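Cyclin homolog (Herpesvirus saimiri, PDB 2F2C) is a viral D-type cyclin that may contribute to cell transformation and rapid T-cell proliferation during latent infection. Local coordinates at residues L173-I181 and I198-T206; P158-P166 and Y220-L228. All coordinates share one frame; numbering follows the deposited sequence.

Interaction 1: residues L173-I181 and I198-T206; sequences LYEAASTTI and ICAGGLLTT
I181 and T206 have the largest buried surfaces in the contact between L173-I181 and I198-T206. I181 packs through all its branches: its CD1 lies over the backbone of C199, CG1 sits 3.8 Å from G202 CA, and its CG2 branch meets I198 CG2 at 4.0 Å. Because G202 has no side chain, the isoleucine can rest directly on the backbone, and the CA atoms of I181 and G202 are only 5.3 Å apart. One turn before I181, A177 CB packs 3.7 Å from L203 CD1.

T206 is packed as a knob in a hole formed by L173, A176, A177 and T180. Its methyl CG2, anti to the backbone N (chi1 of OG1 -66°), points into this hole and reaches A176 CB at 3.5 Å. Its hydroxyl, buried against A177, has its polar bond within its own helix, T206 OG1 donating to G202 O at 2.9 Å. T180 does the same, OG1 donating to A176 O from above the carbonyl plane, so both hydroxyls are satisfied within their own helices.

The axes pass 8.5 Å apart at 121°, a close, steeply inclined crossing of two consecutive helices within the second, all-helical cyclin box.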
ATOM      1  N   LEU A 173      20.246  -5.123   9.808  1.00 70.11           N
ATOM      2  CA  LEU A 173      19.456  -4.940  11.023  1.00 69.92           C
ATOM      3  C   LEU A 173      18.049  -5.334  10.698  1.00 69.77           C
ATOM      4  O   LEU A 173      17.422  -6.079  11.439  1.00 69.53           O
ATOM      5  CB  LEU A 173      19.508  -3.485  11.498  1.00 70.02           C
ATOM      6  CG  LEU A 173      19.786  -3.188  12.978  1.00 70.07           C
ATOM      7  CD1 LEU A 173      20.942  -4.003  13.513  1.00 69.23           C
ATOM      8  CD2 LEU A 173      20.085  -1.712  13.158  1.00 70.10           C
ATOM      9  N   TYR A 174      17.584  -4.851   9.551  1.00 69.81           N
ATOM     10  CA  TYR A 174      16.256  -5.149   9.068  1.00 70.08           C
ATOM     11  C   TYR A 174      16.084  -6.647   9.000  1.00 70.39           C
ATOM     12  O   TYR A 174      15.103  -7.199   9.503  1.00 70.08           O
ATOM     13  CB  TYR A 174      16.014  -4.549   7.670  1.00 70.01           C
ATOM     14  CG  TYR A 174      14.569  -4.631   7.310  1.00 69.84           C
ATOM     15  CD1 TYR A 174      13.696  -3.662   7.761  1.00 71.35           C
ATOM     16  CD2 TYR A 174      14.048  -5.716   6.601  1.00 68.62           C
ATOM     17  CE1 TYR A 174      12.365  -3.725   7.495  1.00 71.46           C
ATOM     18  CE2 TYR A 174      12.697  -5.791   6.323  1.00 69.31           C
ATOM     19  CZ  TYR A 174      11.865  -4.781   6.787  1.00 70.63           C
ATOM     20  OH  TYR A 174      10.508  -4.776   6.583  1.00 71.83           O
ATOM     21  N   GLU A 175      17.056  -7.284   8.356  1.00 71.26           N
ATOM     22  CA  GLU A 175      17.074  -8.719   8.115  1.00 71.95           C
ATOM     23  C   GLU A 175      16.927  -9.539   9.409  1.00 71.46           C
ATOM     24  O   GLU A 175      16.002 -10.348   9.530  1.00 71.52           O
ATOM     25  CB  GLU A 175      18.364  -9.079   7.359  1.00 72.54           C
ATOM     26  CG  GLU A 175      18.409 -10.484   6.761  1.00 76.32           C
ATOM     27  CD  GLU A 175      17.064 -10.939   6.194  1.00 81.89           C
ATOM     28  OE1 GLU A 175      16.476 -10.219   5.322  1.00 85.13           O
ATOM     29  OE2 GLU A 175      16.592 -12.023   6.635  1.00 82.62           O
ATOM     30  N   ALA A 176      17.820  -9.306  10.370  1.00 70.84           N
ATOM     31  CA  ALA A 176      17.767  -9.980  11.663  1.00 70.91           C
ATOM     32  C   ALA A 176      16.496  -9.653  12.480  1.00 70.95           C
ATOM     33  O   ALA A 176      15.829 -10.561  13.010  1.00 71.35           O
ATOM     34  CB  ALA A 176      19.014  -9.661  12.473  1.00 70.54           C
ATOM     35  N   ALA A 177      16.153  -8.373  12.576  1.00 70.07           N
ATOM     36  CA  ALA A 177      15.043  -7.988  13.428  1.00 69.76           C
ATOM     37  C   ALA A 177      13.674  -8.457  12.937  1.00 69.48           C
ATOM     38  O   ALA A 177      12.822  -8.811  13.759  1.00 69.68           O
ATOM     39  CB  ALA A 177      15.056  -6.491  13.718  1.00 69.89           C
ATOM     40  N   SER A 178      13.449  -8.474  11.625  1.00 69.06           N
ATOM     41  CA  SER A 178      12.169  -8.997  11.113  1.00 68.78           C
ATOM     42  C   SER A 178      12.038 -10.513  11.337  1.00 69.29           C
ATOM     43  O   SER A 178      10.951 -11.002  11.657  1.00 69.15           O
ATOM     44  CB  SER A 178      11.892  -8.612   9.648  1.00 68.32           C
ATOM     45  OG  SER A 178      12.954  -8.910   8.771  1.00 66.02           O
ATOM     46  N   THR A 179      13.149 -11.241  11.202  1.00 69.51           N
ATOM     47  CA  THR A 179      13.151 -12.665  11.487  1.00 69.97           C
ATOM     48  C   THR A 179      12.761 -12.864  12.943  1.00 70.56           C
ATOM     49  O   THR A 179      11.852 -13.639  13.248  1.00 71.24           O
ATOM     50  CB  THR A 179      14.536 -13.277  11.239  1.00 70.02           C
ATOM     51  OG1 THR A 179      14.961 -12.995   9.904  1.00 69.25           O
ATOM     52  CG2 THR A 179      14.452 -14.804  11.273  1.00 70.22           C
ATOM     53  N   THR A 180      13.450 -12.147  13.828  1.00 70.87           N
ATOM     54  CA  THR A 180      13.152 -12.124  15.257  1.00 71.17           C
ATOM     55  C   THR A 180      11.692 -11.744  15.577  1.00 71.24           C
ATOM     56  O   THR A 180      11.015 -12.425  16.367  1.00 71.30           O
ATOM     57  CB  THR A 180      14.122 -11.159  15.951  1.00 71.37           C
ATOM     58  OG1 THR A 180      15.470 -11.582  15.710  1.00 71.28           O
ATOM     59  CG2 THR A 180      13.966 -11.228  17.472  1.00 71.52           C
ATOM     60  N   ILE A 181      11.199 -10.668  14.969  1.00 71.02           N
ATOM     61  CA  ILE A 181       9.802 -10.291  15.207  1.00 71.11           C
ATOM     62  C   ILE A 181       8.828 -11.387  14.722  1.00 71.53           C
ATOM     63  O   ILE A 181       7.971 -11.837  15.499  1.00 71.14           O
ATOM     64  CB  ILE A 181       9.480  -8.896  14.634  1.00 70.43           C
ATOM     65  CG1 ILE A 181      10.066  -7.821  15.536  1.00 70.25           C
ATOM     66  CG2 ILE A 181       8.020  -8.681  14.589  1.00 69.73           C
ATOM     67  CD1 ILE A 181      10.560  -6.609  14.786  1.00 70.37           C
ATOM     68  N   ILE A 198       6.199  -4.364  20.131  1.00 71.05           N
ATOM     69  CA  ILE A 198       6.769  -5.597  19.585  1.00 71.06           C
ATOM     70  C   ILE A 198       8.033  -5.282  18.771  1.00 71.46           C
ATOM     71  O   ILE A 198       9.091  -5.883  18.992  1.00 71.48           O
ATOM     72  CB  ILE A 198       5.760  -6.321  18.694  1.00 70.84           C
ATOM     73  CG1 ILE A 198       4.474  -6.643  19.454  1.00 70.93           C
ATOM     74  CG2 ILE A 198       6.386  -7.580  18.090  1.00 70.04           C
ATOM     75  CD1 ILE A 198       3.310  -6.962  18.508  1.00 71.69           C
ATOM     76  N   CYS A 199       7.916  -4.315  17.855  1.00 72.00           N
ATOM     77  CA  CYS A 199       9.022  -3.900  17.000  1.00 71.51           C
ATOM     78  C   CYS A 199      10.210  -3.363  17.765  1.00 71.12           C
ATOM     79  O   CYS A 199      11.301  -3.847  17.580  1.00 71.41           O
ATOM     80  CB  CYS A 199       8.589  -2.835  16.013  1.00 71.46           C
ATOM     81  SG  CYS A 199       9.956  -2.476  14.881  1.00 73.85           S
ATOM     82  N   ALA A 200      10.001  -2.335  18.581  1.00 70.77           N
ATOM     83  CA  ALA A 200      11.017  -1.858  19.522  1.00 70.98           C
ATOM     84  C   ALA A 200      11.791  -3.012  20.164  1.00 71.07           C
ATOM     85  O   ALA A 200      13.023  -3.015  20.174  1.00 71.12           O
ATOM     86  CB  ALA A 200      10.363  -0.986  20.637  1.00 70.69           C
ATOM     87  N   GLY A 201      11.057  -3.978  20.708  1.00 71.21           N
ATOM     88  CA  GLY A 201      11.652  -5.122  21.371  1.00 71.90           C
ATOM     89  C   GLY A 201      12.479  -5.956  20.408  1.00 72.37           C
ATOM     90  O   GLY A 201      13.629  -6.300  20.713  1.00 72.82           O
ATOM     91  N   GLY A 202      11.912  -6.273  19.243  1.00 71.94           N
ATOM     92  CA  GLY A 202      12.649  -7.023  18.243  1.00 72.06           C
ATOM     93  C   GLY A 202      14.003  -6.393  17.944  1.00 72.19           C
ATOM     94  O   GLY A 202      14.982  -7.084  17.688  1.00 72.72           O
ATOM     95  N   LEU A 203      14.062  -5.075  18.001  1.00 72.09           N
ATOM     96  CA  LEU A 203      15.215  -4.343  17.535  1.00 72.49           C
ATOM     97  C   LEU A 203      16.270  -4.356  18.617  1.00 72.52           C
ATOM     98  O   LEU A 203      17.469  -4.533  18.341  1.00 72.44           O
ATOM     99  CB  LEU A 203      14.800  -2.910  17.197  1.00 72.59           C
ATOM    100  CG  LEU A 203      15.492  -2.147  16.077  1.00 72.87           C
ATOM    101  CD1 LEU A 203      15.658  -2.999  14.819  1.00 74.48           C
ATOM    102  CD2 LEU A 203      14.664  -0.927  15.745  1.00 73.35           C
ATOM    103  N   LEU A 204      15.817  -4.185  19.853  1.00 72.22           N
ATOM    104  CA  LEU A 204      16.719  -4.195  20.985  1.00 72.36           C
ATOM    105  C   LEU A 204      17.392  -5.549  21.122  1.00 72.67           C
ATOM    106  O   LEU A 204      18.604  -5.616  21.323  1.00 72.84           O
ATOM    107  CB  LEU A 204      15.996  -3.823  22.275  1.00 72.00           C
ATOM    108  CG  LEU A 204      15.562  -2.363  22.391  1.00 71.87           C
ATOM    109  CD1 LEU A 204      14.475  -2.230  23.447  1.00 71.43           C
ATOM    110  CD2 LEU A 204      16.737  -1.435  22.678  1.00 70.55           C
ATOM    111  N   THR A 205      16.603  -6.616  21.008  1.00 73.00           N
ATOM    112  CA  THR A 205      17.102  -7.991  21.071  1.00 73.25           C
ATOM    113  C   THR A 205      18.215  -8.185  20.065  1.00 73.34           C
ATOM    114  O   THR A 205      19.294  -8.691  20.412  1.00 73.70           O
ATOM    115  CB  THR A 205      15.980  -8.974  20.724  1.00 73.33           C
ATOM    116  OG1 THR A 205      14.781  -8.584  21.401  1.00 74.11           O
ATOM    117  CG2 THR A 205      16.293 -10.375  21.273  1.00 73.53           C
ATOM    118  N   THR A 206      17.938  -7.780  18.827  1.00 72.97           N
ATOM    119  CA  THR A 206      18.867  -7.904  17.727  1.00 73.07           C
ATOM    120  C   THR A 206      20.171  -7.153  18.015  1.00 73.56           C
ATOM    121  O   THR A 206      21.248  -7.760  18.030  1.00 72.90           O
ATOM    122  CB  THR A 206      18.188  -7.398  16.445  1.00 73.17           C
ATOM    123  OG1 THR A 206      17.100  -8.273  16.118  1.00 72.98           O
ATOM    124  CG2 THR A 206      19.123  -7.491  15.241  1.00 71.78           C
TER

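Interaction 2: residues P158-P166 and Y220-L228; sequences PLCNALKIP and YLEDLSSIL
L163, at the point where helix 156-162 gives out, pushes its side chain between Y220, D223 and L224 and has more surface buried here than any other residue of the two segments. Its CD2 does most of the touching, 3.7 Å from D223 CB and 3.8 Å from L224 CD2; the leucine side chains cross at about a right angle. CB and CD2 of L163 also border the Y220 ring near CD1, while the carbonyl L163 O lies at the ring edge, near its plane, 3.9 Å from CE1. The chain is turned here by a Schellman motif, with K164 at positive phi, I165 N bonded to C160 O and K164 N to N161 O. Beyond the turn, I165 CG1 approaches Y220 OH obliquely at 3.9 Å.

L159, one turn earlier, holds the other end. Its CD2 reaches I227 CG2 at 3.9 Å and L228 CD2 at 4.1 Å. L159 and I227 run past each other in opposite directions, and I227 CD1 turns to A162 CB at 4.1 Å.

The helix axes stay 11.0 Å apart, at 116°, bridged by these branched side chains. Helix 195-208 packs against L159, Y220, L224 and L228, while helix 21-31 reaches I227 through L24.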
ATOM      1  N   PRO A 158      11.430   3.205  10.223  1.00 72.73           N
ATOM      2  CA  PRO A 158      11.147   4.459  10.927  1.00 72.17           C
ATOM      3  C   PRO A 158      11.779   4.554  12.324  1.00 72.16           C
ATOM      4  O   PRO A 158      12.261   5.630  12.707  1.00 72.36           O
ATOM      5  CB  PRO A 158       9.625   4.469  11.011  1.00 71.79           C
ATOM      6  CG  PRO A 158       9.212   3.797   9.788  1.00 72.22           C
ATOM      7  CD  PRO A 158      10.210   2.671   9.584  1.00 72.68           C
ATOM      8  N   LEU A 159      11.811   3.453  13.072  1.00 71.86           N
ATOM      9  CA  LEU A 159      12.481   3.475  14.377  1.00 71.82           C
ATOM     10  C   LEU A 159      13.984   3.645  14.228  1.00 71.93           C
ATOM     11  O   LEU A 159      14.573   4.494  14.925  1.00 71.87           O
ATOM     12  CB  LEU A 159      12.155   2.242  15.236  1.00 71.88           C
ATOM     13  CG  LEU A 159      10.717   2.153  15.740  1.00 71.40           C
ATOM     14  CD1 LEU A 159      10.559   0.959  16.647  1.00 71.86           C
ATOM     15  CD2 LEU A 159      10.327   3.436  16.446  1.00 70.06           C
ATOM     16  N   CYS A 160      14.586   2.861  13.318  1.00 71.44           N
ATOM     17  CA  CYS A 160      16.018   2.991  12.987  1.00 71.73           C
ATOM     18  C   CYS A 160      16.435   4.413  12.620  1.00 71.27           C
ATOM     19  O   CYS A 160      17.446   4.908  13.111  1.00 71.04           O
ATOM     20  CB  CYS A 160      16.406   2.067  11.832  1.00 72.19           C
ATOM     21  SG  CYS A 160      16.419   0.328  12.251  1.00 74.22           S
ATOM     22  N   ASN A 161      15.665   5.046  11.736  1.00 71.12           N
ATOM     23  CA  ASN A 161      15.908   6.426  11.342  1.00 71.14           C
ATOM     24  C   ASN A 161      15.785   7.399  12.513  1.00 70.89           C
ATOM     25  O   ASN A 161      16.654   8.244  12.707  1.00 71.21           O
ATOM     26  CB  ASN A 161      14.964   6.848  10.220  1.00 71.36           C
ATOM     27  CG  ASN A 161      15.161   8.288   9.822  1.00 71.71           C
ATOM     28  OD1 ASN A 161      16.115   8.627   9.120  1.00 73.31           O
ATOM     29  ND2 ASN A 161      14.278   9.151  10.286  1.00 72.55           N
ATOM     30  N   ALA A 162      14.718   7.273  13.296  1.00 70.43           N
ATOM     31  CA  ALA A 162      14.533   8.124  14.465  1.00 70.07           C
ATOM     32  C   ALA A 162      15.604   7.948  15.570  1.00 70.12           C
ATOM     33  O   ALA A 162      15.999   8.925  16.221  1.00 69.78           O
ATOM     34  CB  ALA A 162      13.143   7.950  15.011  1.00 70.05           C
ATOM     35  N   LEU A 163      16.093   6.726  15.782  1.00 70.20           N
ATOM     36  CA  LEU A 163      17.206   6.534  16.727  1.00 70.46           C
ATOM     37  C   LEU A 163      18.530   6.925  16.097  1.00 70.70           C
ATOM     38  O   LEU A 163      19.592   6.606  16.639  1.00 70.19           O
ATOM     39  CB  LEU A 163      17.305   5.093  17.208  1.00 70.46           C
ATOM     40  CG  LEU A 163      16.090   4.447  17.866  1.00 71.12           C
ATOM     41  CD1 LEU A 163      16.109   2.961  17.529  1.00 71.70           C
ATOM     42  CD2 LEU A 163      16.025   4.693  19.366  1.00 69.86           C
ATOM     43  N   LYS A 164      18.443   7.587  14.938  1.00 71.24           N
ATOM     44  CA  LYS A 164      19.584   8.123  14.194  1.00 72.02           C
ATOM     45  C   LYS A 164      20.729   7.128  13.931  1.00 72.09           C
ATOM     46  O   LYS A 164      21.895   7.521  13.856  1.00 72.54           O
ATOM     47  CB  LYS A 164      20.100   9.423  14.839  1.00 72.50           C
ATOM     48  CG  LYS A 164      19.117  10.602  14.776  1.00 74.69           C
ATOM     49  CD  LYS A 164      19.412  11.567  13.607  1.00 79.24           C
ATOM     50  CE  LYS A 164      18.815  11.108  12.238  1.00 81.32           C
ATOM     51  NZ  LYS A 164      17.317  11.234  12.193  1.00 82.53           N
ATOM     52  N   ILE A 165      20.391   5.847  13.789  1.00 72.15           N
ATOM     53  CA  ILE A 165      21.326   4.823  13.292  1.00 72.06           C
ATOM     54  C   ILE A 165      21.647   5.067  11.808  1.00 72.61           C
ATOM     55  O   ILE A 165      20.735   5.208  10.976  1.00 72.42           O
ATOM     56  CB  ILE A 165      20.717   3.407  13.474  1.00 72.10           C
ATOM     57  CG1 ILE A 165      20.384   3.138  14.950  1.00 70.70           C
ATOM     58  CG2 ILE A 165      21.627   2.325  12.867  1.00 71.53           C
ATOM     59  CD1 ILE A 165      19.519   1.939  15.161  1.00 68.71           C
ATOM     60  N   PRO A 166      22.939   5.088  11.477  1.00 73.05           N
ATOM     61  CA  PRO A 166      23.394   5.339  10.108  1.00 73.18           C
ATOM     62  C   PRO A 166      22.808   4.340   9.122  1.00 73.64           C
ATOM     63  O   PRO A 166      22.810   3.129   9.382  1.00 73.69           O
ATOM     64  CB  PRO A 166      24.907   5.157  10.212  1.00 73.01           C
ATOM     65  CG  PRO A 166      25.102   4.317  11.415  1.00 72.69           C
ATOM     66  CD  PRO A 166      24.074   4.834  12.383  1.00 73.17           C
ATOM     67  N   TYR A 220      19.670   2.737  23.722  1.00 77.79           N
ATOM     68  CA  TYR A 220      18.514   2.980  22.874  1.00 76.69           C
ATOM     69  C   TYR A 220      17.173   2.951  23.618  1.00 75.93           C
ATOM     70  O   TYR A 220      16.172   3.458  23.100  1.00 75.69           O
ATOM     71  CB  TYR A 220      18.526   2.046  21.666  1.00 76.82           C
ATOM     72  CG  TYR A 220      19.669   2.311  20.696  1.00 77.27           C
ATOM     73  CD1 TYR A 220      19.732   3.498  19.947  1.00 76.81           C
ATOM     74  CD2 TYR A 220      20.691   1.372  20.522  1.00 77.70           C
ATOM     75  CE1 TYR A 220      20.790   3.746  19.065  1.00 75.66           C
ATOM     76  CE2 TYR A 220      21.745   1.611  19.636  1.00 77.26           C
ATOM     77  CZ  TYR A 220      21.790   2.797  18.913  1.00 76.44           C
ATOM     78  OH  TYR A 220      22.838   3.012  18.040  1.00 76.24           O
ATOM     79  N   LEU A 221      17.178   2.390  24.833  1.00 75.07           N
ATOM     80  CA  LEU A 221      16.002   2.317  25.727  1.00 74.29           C
ATOM     81  C   LEU A 221      15.392   3.692  26.035  1.00 73.78           C
ATOM     82  O   LEU A 221      14.268   3.977  25.627  1.00 73.30           O
ATOM     83  CB  LEU A 221      16.349   1.568  27.032  1.00 73.89           C
ATOM     84  N   GLU A 222      16.136   4.536  26.746  1.00 73.49           N
ATOM     85  CA  GLU A 222      15.738   5.926  26.967  1.00 73.58           C
ATOM     86  C   GLU A 222      15.074   6.588  25.753  1.00 73.57           C
ATOM     87  O   GLU A 222      14.062   7.273  25.894  1.00 73.94           O
ATOM     88  CB  GLU A 222      16.938   6.772  27.403  1.00 73.52           C
ATOM     89  CG  GLU A 222      17.203   6.803  28.901  1.00 74.32           C
ATOM     90  CD  GLU A 222      16.140   7.557  29.694  1.00 75.73           C
ATOM     91  OE1 GLU A 222      14.941   7.440  29.353  1.00 76.83           O
ATOM     92  OE2 GLU A 222      16.498   8.261  30.671  1.00 75.85           O
ATOM     93  N   ASP A 223      15.647   6.395  24.570  1.00 73.42           N
ATOM     94  CA  ASP A 223      15.118   7.002  23.345  1.00 73.16           C
ATOM     95  C   ASP A 223      13.817   6.359  22.853  1.00 72.38           C
ATOM     96  O   ASP A 223      12.846   7.057  22.576  1.00 72.52           O
ATOM     97  CB  ASP A 223      16.168   6.987  22.228  1.00 73.51           C
ATOM     98  CG  ASP A 223      17.266   8.018  22.439  1.00 74.65           C
ATOM     99  OD1 ASP A 223      17.629   8.695  21.451  1.00 77.71           O
ATOM    100  OD2 ASP A 223      17.829   8.220  23.537  1.00 74.14           O
ATOM    101  N   LEU A 224      13.786   5.038  22.737  1.00 71.12           N
ATOM    102  CA  LEU A 224      12.569   4.391  22.277  1.00 70.15           C
ATOM    103  C   LEU A 224      11.410   4.804  23.171  1.00 69.58           C
ATOM    104  O   LEU A 224      10.280   4.965  22.721  1.00 69.42           O
ATOM    105  CB  LEU A 224      12.734   2.875  22.259  1.00 69.95           C
ATOM    106  CG  LEU A 224      13.626   2.307  21.159  1.00 69.30           C
ATOM    107  CD1 LEU A 224      13.875   0.843  21.441  1.00 68.05           C
ATOM    108  CD2 LEU A 224      12.987   2.516  19.796  1.00 68.18           C
ATOM    109  N   SER A 225      11.723   4.990  24.446  1.00 69.21           N
ATOM    110  CA  SER A 225      10.764   5.423  25.444  1.00 68.79           C
ATOM    111  C   SER A 225      10.134   6.750  25.009  1.00 68.51           C
ATOM    112  O   SER A 225       8.920   6.921  25.062  1.00 68.30           O
ATOM    113  CB  SER A 225      11.488   5.577  26.767  1.00 68.44           C
ATOM    114  OG  SER A 225      10.589   5.829  27.819  1.00 70.27           O
ATOM    115  N   SER A 226      10.970   7.664  24.529  1.00 68.21           N
ATOM    116  CA  SER A 226      10.505   8.966  24.071  1.00 68.02           C
ATOM    117  C   SER A 226       9.867   8.918  22.688  1.00 67.96           C
ATOM    118  O   SER A 226       8.864   9.569  22.459  1.00 68.40           O
ATOM    119  CB  SER A 226      11.648   9.985  24.091  1.00 67.89           C
ATOM    120  OG  SER A 226      12.564   9.672  25.121  1.00 67.80           O
ATOM    121  N   ILE A 227      10.451   8.171  21.759  1.00 67.99           N
ATOM    122  CA  ILE A 227       9.866   8.017  20.419  1.00 67.65           C
ATOM    123  C   ILE A 227       8.456   7.429  20.495  1.00 67.46           C
ATOM    124  O   ILE A 227       7.516   8.002  19.972  1.00 67.46           O
ATOM    125  CB  ILE A 227      10.754   7.126  19.533  1.00 67.61           C
ATOM    126  CG1 ILE A 227      12.143   7.744  19.348  1.00 67.49           C
ATOM    127  CG2 ILE A 227      10.083   6.866  18.201  1.00 67.41           C
ATOM    128  CD1 ILE A 227      12.111   9.135  18.787  1.00 67.66           C
ATOM    129  N   LEU A 228       8.324   6.292  21.172  1.00 67.28           N
ATOM    130  CA  LEU A 228       7.068   5.567  21.218  1.00 67.01           C
ATOM    131  C   LEU A 228       6.076   6.183  22.194  1.00 67.26           C
ATOM    132  O   LEU A 228       4.865   6.123  21.951  1.00 68.05           O
ATOM    133  CB  LEU A 228       7.309   4.084  21.520  1.00 66.78           C
ATOM    134  CG  LEU A 228       8.155   3.396  20.442  1.00 66.38           C
ATOM    135  CD1 LEU A 228       8.707   2.107  20.925  1.00 66.28           C
ATOM    136  CD2 LEU A 228       7.348   3.174  19.190  1.00 66.82           C
TER

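Overall arrangement
Both interactions belong to the second cyclin box and share no helix, yet they touch, with centres 13 Å apart: A200 CB packs 3.5 Å from L228 CD1, and L159 CD1 lies 3.9 Å from C199 SG. Helix 195-208 is the bridge, a member of interaction 1 whose residues also meet the leucines of interaction 2. Interaction 1 is buried and nested in sequence within the loop that interaction 2 closes. There glycine, alanines and threonines bring the helices close. Interaction 2, only partly buried and farther from the chain's centre, joins helices whose axes lie farther apart, with leucine, isoleucine and tyrosine side chains between them.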